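Local coordinates for mutual gliding-motility protein MglA (Myxococcus xanthus, PDB 6IZW) that belongs to the ADP-ribosylation factor family of small P-loop proteins, is named for mutual gliding motility and carries bound 5'-guanosine-diphosphate-monothiophosphate, at residues I11-V16 with T72-Y77. Numbering follows the deposited sequence.
Sequences INCKIV and TRFHLY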
loop_
_atom_site.group_PDB
_atom_site.type_symbol
_atom_site.label_atom_id
_atom_site.label_comp_id
_atom_site.label_asym_id
_atom_site.label_seq_id
_atom_site.Cartn_x
_atom_site.Cartn_y
_atom_site.Cartn_z
ATOM N N ILE A 11 -14.968 -8.904 12.311
ATOM C CA ILE A 11 -15.182 -8.920 10.867
ATOM C C ILE A 11 -14.392 -7.768 10.261
ATOM O O ILE A 11 -14.552 -6.609 10.673
ATOM C CB ILE A 11 -16.678 -8.818 10.521
ATOM C CG1 ILE A 11 -17.468 -9.906 11.253
ATOM C CG2 ILE A 11 -16.898 -8.896 8.997
ATOM C CD1 ILE A 11 -18.919 -9.574 11.402
ATOM N N ASN A 12 -13.538 -8.090 9.291
ATOM C CA ASN A 12 -12.621 -7.151 8.635
ATOM C C ASN A 12 -12.976 -7.046 7.162
ATOM O O ASN A 12 -13.057 -8.066 6.466
ATOM C CB ASN A 12 -11.160 -7.603 8.740
ATOM C CG ASN A 12 -10.735 -7.879 10.149
ATOM O OD1 ASN A 12 -10.180 -7.011 10.814
ATOM N ND2 ASN A 12 -11.001 -9.100 10.624
ATOM N N CYS A 13 -13.182 -5.822 6.691
ATOM C CA CYS A 13 -13.557 -5.584 5.305
ATOM C C CYS A 13 -12.722 -4.452 4.737
ATOM O O CYS A 13 -12.415 -3.472 5.427
ATOM C CB CYS A 13 -15.046 -5.239 5.178
ATOM S SG CYS A 13 -16.142 -6.602 5.694
ATOM N N LYS A 14 -12.398 -4.569 3.459
ATOM C CA LYS A 14 -11.527 -3.619 2.781
ATOM C C LYS A 14 -12.339 -2.836 1.755
ATOM O O LYS A 14 -12.954 -3.422 0.854
ATOM C CB LYS A 14 -10.350 -4.341 2.118
ATOM C CG LYS A 14 -9.406 -3.377 1.386
ATOM C CD LYS A 14 -8.055 -4.016 1.134
ATOM C CE LYS A 14 -7.306 -3.305 0.047
ATOM N NZ LYS A 14 -5.943 -3.899 -0.053
ATOM N N ILE A 15 -12.334 -1.514 1.881
ATOM C CA ILE A 15 -13.053 -0.636 0.965
ATOM C C ILE A 15 -12.056 0.317 0.298
ATOM O O ILE A 15 -11.238 0.954 0.975
ATOM C CB ILE A 15 -14.178 0.116 1.704
ATOM C CG1 ILE A 15 -15.211 -0.926 2.172
ATOM C CG2 ILE A 15 -14.858 1.183 0.782
ATOM C CD1 ILE A 15 -16.101 -0.442 3.201
ATOM N N VAL A 16 -12.109 0.394 -1.028
ATOM C CA VAL A 16 -11.168 1.190 -1.793
ATOM C C VAL A 16 -11.933 2.297 -2.495
ATOM O O VAL A 16 -12.941 2.036 -3.166
ATOM C CB VAL A 16 -10.379 0.335 -2.799
ATOM C CG1 VAL A 16 -9.594 1.241 -3.713
ATOM C CG2 VAL A 16 -9.447 -0.614 -2.038
ATOM N N THR A 72 -16.975 -4.915 13.828
ATOM C CA THR A 72 -16.752 -4.702 12.406
ATOM C C THR A 72 -15.608 -3.714 12.239
ATOM O O THR A 72 -15.677 -2.588 12.740
ATOM C CB THR A 72 -18.004 -4.173 11.708
ATOM O OG1 THR A 72 -18.436 -2.955 12.334
ATOM C CG2 THR A 72 -19.098 -5.197 11.765
ATOM N N ARG A 73 -14.565 -4.132 11.540
ATOM C CA ARG A 73 -13.432 -3.261 11.243
ATOM C C ARG A 73 -13.395 -3.042 9.735
ATOM O O ARG A 73 -13.238 -3.994 8.969
ATOM C CB ARG A 73 -12.120 -3.862 11.762
ATOM C CG ARG A 73 -12.119 -4.038 13.281
ATOM C CD ARG A 73 -11.107 -3.137 13.987
ATOM N NE ARG A 73 -11.334 -2.989 15.433
ATOM C CZ ARG A 73 -11.440 -3.997 16.299
ATOM N NH1 ARG A 73 -11.351 -5.254 15.879
ATOM N NH2 ARG A 73 -11.640 -3.750 17.593
ATOM N N PHE A 74 -13.570 -1.801 9.312
ATOM C CA PHE A 74 -13.489 -1.455 7.905
ATOM C C PHE A 74 -12.162 -0.769 7.650
ATOM O O PHE A 74 -11.797 0.184 8.354
ATOM C CB PHE A 74 -14.654 -0.567 7.462
ATOM C CG PHE A 74 -15.945 -1.314 7.360
ATOM C CD1 PHE A 74 -16.265 -2.017 6.222
ATOM C CD2 PHE A 74 -16.813 -1.362 8.435
ATOM C CE1 PHE A 74 -17.443 -2.729 6.142
ATOM C CE2 PHE A 74 -17.994 -2.060 8.360
ATOM C CZ PHE A 74 -18.302 -2.753 7.211
ATOM N N HIS A 75 -11.432 -1.292 6.676
ATOM C CA HIS A 75 -10.115 -0.796 6.309
ATOM C C HIS A 75 -10.338 0.039 5.062
ATOM O O HIS A 75 -10.656 -0.508 4.002
ATOM C CB HIS A 75 -9.149 -1.962 6.076
ATOM C CG HIS A 75 -8.998 -2.854 7.274
ATOM N ND1 HIS A 75 -8.154 -2.551 8.325
ATOM C CD2 HIS A 75 -9.631 -4.005 7.618
ATOM C CE1 HIS A 75 -8.257 -3.487 9.253
ATOM N NE2 HIS A 75 -9.143 -4.384 8.847
ATOM N N LEU A 76 -10.265 1.363 5.205
ATOM C CA LEU A 76 -10.579 2.281 4.107
ATOM C C LEU A 76 -9.299 2.688 3.396
ATOM O O LEU A 76 -8.332 3.108 4.043
ATOM C CB LEU A 76 -11.321 3.530 4.595
ATOM C CG LEU A 76 -12.591 3.364 5.481
ATOM C CD1 LEU A 76 -13.280 4.715 5.747
ATOM C CD2 LEU A 76 -13.562 2.402 4.867
ATOM N N TYR A 77 -9.302 2.584 2.067
ATOM C CA TYR A 77 -8.178 3.028 1.254
ATOM C C TYR A 77 -8.650 3.990 0.172
ATOM O O TYR A 77 -9.782 3.892 -0.319
ATOM C CB TYR A 77 -7.479 1.834 0.573
ATOM C CG TYR A 77 -6.693 0.941 1.490
ATOM C CD1 TYR A 77 -7.324 -0.070 2.215
ATOM C CD2 TYR A 77 -5.307 1.078 1.619
ATOM C CE1 TYR A 77 -6.602 -0.925 3.066
ATOM C CE2 TYR A 77 -4.569 0.232 2.476
ATOM C CZ TYR A 77 -5.224 -0.769 3.191
ATOM O OH TYR A 77 -4.515 -1.618 4.041
#
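Lys-14 reaches across to Tyr-77 with every carbon beyond CB, which itself only starts the chain off the sheet. Its CG, anti to the backbone N (chi1 180°), lies 4.0 Å from Tyr-77 CD1; CD then passes 3.9 Å from Tyr-77 CE1, and CE sits beside both carbons. The extended chain finally sets NZ over the ring face, 4.7 Å from the centroid of Tyr-77 in a cation-pi contact. A long, flexible lysine suits this place, because its methylenes pack on the aromatic ring while NZ goes on to bond Lys-94 O of its own chain and Asn-37 O of the MglB chain.

On the same face, the flat His-75 ring can lie nearly coplanar with the Asn-12 amide, its edge N-H at NE2 giving OD1 a weak but straight bond (3.4 Å); Phe-3 O holds Asn-12 ND2. The other face is mostly apolar: Phe-74 CD1 meets Ile-15 CD1 at 3.4 Å and Cys-13 CB at 3.6 Å, small or branched groups fitting beside a broad ring. Between the two layers, backbone bonds in the parallel pattern join the segments, among them His-75 N to Cys-13 O (2.7 Å).

In this mixed sheet of a P-loop fold, strand 10-18, leading toward the probable P-loop, lies between strands 98-104 and 70-78; the latter pairs antiparallel with strand 54-67. Helix 176-192 packs against Cys-13, Phe-74 and Leu-76, whereas the face bearing Asn-12, His-75 and Tyr-77 meets the MglB chain.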